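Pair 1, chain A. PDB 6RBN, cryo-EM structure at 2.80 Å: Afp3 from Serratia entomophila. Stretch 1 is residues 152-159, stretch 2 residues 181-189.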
# COMPACT_ATOMS: atom_id res chain seq x y z
N GLU A 152 -34.25 37.38 -36.21
CA GLU A 152 -34.58 37.39 -34.79
C GLU A 152 -35.79 38.23 -34.41
O GLU A 152 -35.91 38.63 -33.25
CB GLU A 152 -33.36 37.83 -33.98
CG GLU A 152 -32.86 39.22 -34.32
CD GLU A 152 -31.64 39.62 -33.51
OE1 GLU A 152 -31.17 38.80 -32.69
OE2 GLU A 152 -31.16 40.76 -33.69
N ILE A 153 -36.73 38.49 -35.31
CA ILE A 153 -37.96 39.19 -34.91
C ILE A 153 -38.90 38.21 -34.22
O ILE A 153 -39.18 37.12 -34.74
CB ILE A 153 -38.63 39.88 -36.11
CG1 ILE A 153 -37.89 41.15 -36.50
CG2 ILE A 153 -40.09 40.20 -35.84
CD1 ILE A 153 -36.93 40.98 -37.61
N THR A 154 -39.39 38.59 -33.04
CA THR A 154 -40.38 37.81 -32.30
C THR A 154 -41.73 38.50 -32.20
O THR A 154 -42.77 37.86 -32.40
CB THR A 154 -39.86 37.49 -30.89
OG1 THR A 154 -39.65 38.71 -30.18
CG2 THR A 154 -38.56 36.72 -30.97
N LEU A 155 -41.75 39.79 -31.89
CA LEU A 155 -42.97 40.58 -31.76
C LEU A 155 -43.13 41.50 -32.96
O LEU A 155 -42.15 41.84 -33.63
CB LEU A 155 -42.95 41.40 -30.48
CG LEU A 155 -42.89 40.62 -29.16
CD1 LEU A 155 -42.66 41.58 -28.01
CD2 LEU A 155 -44.17 39.84 -28.95
N LEU A 156 -44.37 41.88 -33.27
CA LEU A 156 -44.61 42.83 -34.35
C LEU A 156 -44.95 44.22 -33.85
O LEU A 156 -44.10 45.10 -33.89
CB LEU A 156 -45.68 42.27 -35.28
CG LEU A 156 -45.24 40.95 -35.93
CD1 LEU A 156 -46.36 40.31 -36.73
CD2 LEU A 156 -44.02 41.16 -36.79
N ALA A 157 -46.15 44.43 -33.27
CA ALA A 157 -46.52 45.61 -32.47
C ALA A 157 -46.30 46.96 -33.18
O ALA A 157 -45.41 47.72 -32.82
CB ALA A 157 -45.77 45.60 -31.13
N SER A 158 -47.11 47.25 -34.20
CA SER A 158 -46.97 48.52 -34.93
C SER A 158 -47.58 49.69 -34.15
O SER A 158 -48.80 49.72 -33.94
CB SER A 158 -47.64 48.43 -36.29
OG SER A 158 -49.05 48.35 -36.16
N PRO A 159 -46.77 50.69 -33.71
CA PRO A 159 -47.23 51.77 -32.80
C PRO A 159 -47.70 53.05 -33.48
O PRO A 159 -47.07 54.11 -33.40
CB PRO A 159 -45.98 52.01 -31.96
CG PRO A 159 -44.86 51.82 -32.94
CD PRO A 159 -45.31 50.75 -33.91
N LYS A 181 -43.65 30.36 -37.85
CA LYS A 181 -42.40 31.10 -37.79
C LYS A 181 -42.15 31.72 -36.42
O LYS A 181 -41.07 32.26 -36.19
CB LYS A 181 -42.38 32.19 -38.86
CG LYS A 181 -42.33 31.65 -40.27
CD LYS A 181 -42.35 32.77 -41.28
CE LYS A 181 -42.34 32.23 -42.69
NZ LYS A 181 -42.44 33.32 -43.69
N GLY A 182 -43.13 31.67 -35.53
CA GLY A 182 -42.93 32.12 -34.17
C GLY A 182 -43.16 33.59 -33.92
O GLY A 182 -42.74 34.09 -32.87
N TYR A 183 -43.81 34.30 -34.83
CA TYR A 183 -44.09 35.71 -34.59
C TYR A 183 -45.29 35.85 -33.67
O TYR A 183 -46.08 34.93 -33.48
CB TYR A 183 -44.35 36.46 -35.89
CG TYR A 183 -43.20 36.41 -36.86
CD1 TYR A 183 -42.00 37.03 -36.57
CD2 TYR A 183 -43.34 35.78 -38.09
CE1 TYR A 183 -40.95 36.99 -37.46
CE2 TYR A 183 -42.29 35.75 -38.99
CZ TYR A 183 -41.10 36.35 -38.66
OH TYR A 183 -40.06 36.31 -39.55
N PHE A 184 -45.42 37.04 -33.08
CA PHE A 184 -46.51 37.30 -32.15
C PHE A 184 -46.94 38.75 -32.34
O PHE A 184 -46.17 39.66 -32.04
CB PHE A 184 -46.08 37.03 -30.72
CG PHE A 184 -47.21 37.00 -29.74
CD1 PHE A 184 -48.01 35.88 -29.63
CD2 PHE A 184 -47.46 38.07 -28.91
CE1 PHE A 184 -49.05 35.83 -28.73
CE2 PHE A 184 -48.50 38.04 -28.01
CZ PHE A 184 -49.30 36.91 -27.92
N LEU A 185 -48.15 38.95 -32.85
CA LEU A 185 -48.66 40.28 -33.13
C LEU A 185 -49.27 40.90 -31.88
O LEU A 185 -50.01 40.23 -31.14
CB LEU A 185 -49.69 40.23 -34.25
CG LEU A 185 -50.37 41.52 -34.70
CD1 LEU A 185 -49.37 42.50 -35.26
CD2 LEU A 185 -51.43 41.22 -35.73
N LEU A 186 -48.97 42.17 -31.65
CA LEU A 186 -49.57 42.94 -30.56
C LEU A 186 -50.48 43.99 -31.19
O LEU A 186 -50.07 45.11 -31.47
CB LEU A 186 -48.51 43.58 -29.68
CG LEU A 186 -47.63 42.63 -28.89
CD1 LEU A 186 -46.57 43.40 -28.13
CD2 LEU A 186 -48.48 41.82 -27.95
N ALA A 187 -51.74 43.61 -31.41
CA ALA A 187 -52.70 44.50 -32.03
C ALA A 187 -53.32 45.43 -30.99
O ALA A 187 -53.10 45.29 -29.78
CB ALA A 187 -53.79 43.70 -32.74
N ASP A 188 -54.10 46.39 -31.47
CA ASP A 188 -54.72 47.39 -30.62
C ASP A 188 -56.18 47.55 -31.00
O ASP A 188 -56.50 47.74 -32.18
CB ASP A 188 -54.01 48.73 -30.76
CG ASP A 188 -52.63 48.72 -30.17
OD1 ASP A 188 -52.43 48.05 -29.14
OD2 ASP A 188 -51.72 49.33 -30.76
N SER A 189 -57.05 47.47 -30.01
CA SER A 189 -58.47 47.65 -30.28
C SER A 189 -58.77 49.12 -30.52
O SER A 189 -58.01 50.01 -30.13
CB SER A 189 -59.30 47.12 -29.12
OG SER A 189 -60.68 47.27 -29.39

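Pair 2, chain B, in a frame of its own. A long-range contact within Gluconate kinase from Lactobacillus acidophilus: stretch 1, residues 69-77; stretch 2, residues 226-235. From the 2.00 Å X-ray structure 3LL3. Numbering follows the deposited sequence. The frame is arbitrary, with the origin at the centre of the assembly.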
# COMPACT_ATOMS: atom_id res chain seq x y z
N GLY B 69 17.65 43.36 35.16
CA GLY B 69 19.04 43.17 34.79
C GLY B 69 19.32 43.65 33.37
O GLY B 69 18.43 44.12 32.67
N LYS B 70 20.55 43.48 32.95
CA LYS B 70 20.96 43.90 31.64
C LYS B 70 20.88 42.76 30.63
O LYS B 70 21.28 41.67 30.91
CB LYS B 70 22.39 44.43 31.71
CG LYS B 70 22.54 45.80 32.29
CD LYS B 70 23.86 45.95 32.99
CE LYS B 70 24.65 47.12 32.49
NZ LYS B 70 25.41 47.86 33.58
N ILE B 71 20.38 43.05 29.45
CA ILE B 71 20.47 42.13 28.33
C ILE B 71 21.79 42.40 27.62
O ILE B 71 21.95 43.42 26.96
CB ILE B 71 19.30 42.31 27.36
CG1 ILE B 71 17.96 42.19 28.10
CG2 ILE B 71 19.39 41.29 26.23
CD1 ILE B 71 17.82 40.90 28.94
N ALA B 72 22.75 41.50 27.79
CA ALA B 72 24.07 41.67 27.19
C ALA B 72 24.06 41.44 25.68
O ALA B 72 24.83 42.06 24.95
CB ALA B 72 25.08 40.75 27.87
N ALA B 73 23.18 40.57 25.21
CA ALA B 73 23.17 40.26 23.79
C ALA B 73 21.86 39.60 23.39
O ALA B 73 21.22 38.93 24.20
CB ALA B 73 24.35 39.38 23.44
N ILE B 74 21.45 39.82 22.14
CA ILE B 74 20.31 39.12 21.56
C ILE B 74 20.82 38.40 20.31
O ILE B 74 21.34 39.03 19.39
CB ILE B 74 19.20 40.09 21.18
CG1 ILE B 74 18.75 40.89 22.40
CG2 ILE B 74 18.01 39.36 20.57
CD1 ILE B 74 17.82 42.04 22.04
N SER B 75 20.68 37.08 20.29
CA SER B 75 21.18 36.26 19.19
C SER B 75 20.03 35.58 18.45
O SER B 75 18.92 35.43 18.99
CB SER B 75 22.18 35.23 19.73
OG SER B 75 22.85 34.58 18.67
N TRP B 76 20.30 35.15 17.22
CA TRP B 76 19.23 34.79 16.30
C TRP B 76 19.39 33.43 15.66
O TRP B 76 20.48 33.08 15.18
CB TRP B 76 19.10 35.88 15.21
CG TRP B 76 18.87 37.22 15.80
CD1 TRP B 76 19.83 38.11 16.21
CD2 TRP B 76 17.61 37.83 16.09
NE1 TRP B 76 19.23 39.24 16.73
CE2 TRP B 76 17.87 39.09 16.66
CE3 TRP B 76 16.28 37.44 15.90
CZ2 TRP B 76 16.85 39.96 17.05
CZ3 TRP B 76 15.27 38.29 16.30
CH2 TRP B 76 15.57 39.54 16.87
N SER B 77 18.31 32.65 15.69
CA SER B 77 18.17 31.43 14.91
C SER B 77 16.97 31.70 13.99
O SER B 77 16.00 32.34 14.41
CB SER B 77 17.90 30.24 15.81
OG SER B 77 17.60 29.09 15.05
N GLY B 226 13.14 47.44 25.66
CA GLY B 226 13.37 47.39 27.08
C GLY B 226 14.80 47.03 27.40
O GLY B 226 15.08 46.44 28.45
N ILE B 227 15.71 47.40 26.51
CA ILE B 227 17.11 47.03 26.64
C ILE B 227 18.03 48.23 26.93
O ILE B 227 17.56 49.35 27.10
CB ILE B 227 17.59 46.25 25.39
CG1 ILE B 227 17.39 47.09 24.12
CG2 ILE B 227 16.81 44.95 25.27
CD1 ILE B 227 17.76 46.35 22.82
N ASP B 228 19.33 47.97 27.01
CA ASP B 228 20.35 48.99 27.29
C ASP B 228 20.86 49.48 25.96
O ASP B 228 20.69 48.81 24.94
CB ASP B 228 21.57 48.36 27.97
CG ASP B 228 21.29 47.91 29.37
OD1 ASP B 228 20.11 47.70 29.71
OD2 ASP B 228 22.27 47.77 30.14
N SER B 229 21.57 50.60 25.99
CA SER B 229 22.29 51.07 24.81
C SER B 229 23.56 50.24 24.59
O SER B 229 24.24 50.43 23.57
CB SER B 229 22.65 52.56 24.94
OG SER B 229 23.65 52.78 25.92
N ASP B 230 23.91 49.35 25.51
CA ASP B 230 25.08 48.49 25.27
C ASP B 230 24.73 47.05 24.90
O ASP B 230 25.61 46.25 24.59
CB ASP B 230 26.09 48.56 26.41
CG ASP B 230 25.44 48.64 27.75
OD1 ASP B 230 24.39 47.96 27.91
OD2 ASP B 230 25.96 49.36 28.63
N THR B 231 23.44 46.73 24.91
CA THR B 231 22.93 45.47 24.37
C THR B 231 23.40 45.24 22.92
O THR B 231 23.17 46.06 22.05
CB THR B 231 21.40 45.48 24.32
OG1 THR B 231 20.88 45.73 25.63
CG2 THR B 231 20.86 44.14 23.78
N LYS B 232 24.03 44.09 22.68
CA LYS B 232 24.53 43.73 21.35
C LYS B 232 23.59 42.82 20.56
O LYS B 232 22.91 41.96 21.13
CB LYS B 232 25.90 43.06 21.45
CG LYS B 232 27.03 44.04 21.68
CD LYS B 232 27.60 43.90 23.05
CE LYS B 232 28.82 42.99 23.03
NZ LYS B 232 30.08 43.80 23.09
N ILE B 233 23.58 43.00 19.24
CA ILE B 233 22.96 42.05 18.35
C ILE B 233 24.05 41.10 17.88
O ILE B 233 25.09 41.54 17.38
CB ILE B 233 22.34 42.71 17.12
CG1 ILE B 233 21.22 43.66 17.54
CG2 ILE B 233 21.77 41.65 16.18
CD1 ILE B 233 20.02 42.95 18.12
N ILE B 234 23.83 39.80 18.05
CA ILE B 234 24.71 38.78 17.50
C ILE B 234 24.08 38.31 16.20
O ILE B 234 22.89 37.94 16.17
CB ILE B 234 24.89 37.61 18.48
CG1 ILE B 234 25.16 38.14 19.90
CG2 ILE B 234 26.03 36.70 18.02
CD1 ILE B 234 26.29 39.17 19.98
N LEU B 235 24.86 38.35 15.13
CA LEU B 235 24.32 38.06 13.82
C LEU B 235 23.51 36.75 13.79
O LEU B 235 22.41 36.69 13.24
CB LEU B 235 25.44 38.02 12.78
CG LEU B 235 24.95 37.84 11.35
CD1 LEU B 235 23.87 38.88 10.98
CD2 LEU B 235 26.13 37.86 10.36
O HOH W 1 16.82 45.81 30.11
O HOH W 2 24.17 45.31 28.41
O HOH W 3 26.77 43.55 26.02

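In both pairs two extended segments run side by side in the same direction, and the N, CA and C atoms of 14 central residues superpose to 0.9 Å. Ile153(A) through Ala157(A) fall on Ile71(B) through Ser75(B), and Gly182(A) through Leu186(A) on Asp230(B) through Ile234(B). The backbone bonding follows one plan. In pair 1, Phe184(A) N gives a weak hydrogen bond to Thr154(A) O (2.9 Å), and Leu156(A) N donates to Phe184(A) O (3.1 Å). In pair 2, the matching Lys232(B) N donates to Ala72(B) O (3.1 Å) and Ile74(B) N to Lys232(B) O (2.8 Å). One residue thus bonds through both its N and its O to residues two apart on the neighbouring segment, the signature of parallel pairing. Pair 2 extends it with Ile234(B) N to Ile74(B) O (2.9 Å); pair 1 stops at a single bridge, Leu155(A) with Phe184(A).

A marked change of side chain comes at Tyr183(A), matched by Thr231(B). The tyrosine reaches across with its ring: CE1 lies 3.7 Å from Ile153(A) CG2, so the ring supplies apolar surface to a buried isoleucine. Thr231(B) is shorter but amphipathic. Its CG2 lies 4.0 Å from CG2 of Ile71(B), while its OG1 is 2.9 Å from Ile71(B) O and accepts a hydrogen bond from Asp228(B) N (3.1 Å), tying the turn together. The isoleucine keeps its place, with side-chain centres 0.4 Å apart, though its chi2 differs (97° against -53°).

At the bridge, bulk is distributed differently. Leu155(A) sends CD2 to within 3.7 Å of Phe184(A) CD2, at the ring edge, two large apolar groups suited to a buried site. Pair 2 has Ala73(B) beside Lys232(B), whose side chain leads away, as suits a partly exposed residue with a charged end. Ala73(B) CB packs on Ile234(B) CG1 at 3.8 Å, as Leu155(A) CD1 approaches the matching Leu186(A) CD1 at 4.3 Å; Leu186(A) CB also meets CB of small Ala157(A) at 3.7 Å.

The next hydrophobic pair is alike in character: Leu156(A) CB touches Leu185(A) CD1 at 3.7 Å, and Ile74(B) CB approaches Ile233(B) CD1 at 4.3 Å. All four are buried, where branched aliphatic chains fill space without needing polar partners.

Before the ladder, Gly182(A) has a phi of 87°, at which a CB would jam against the preceding carbonyl. Asp230(B), at phi -105°, avoids that conflict, and its exposed carboxylate receives a hydrogen bond from a water that also donates to Ile71(B) O.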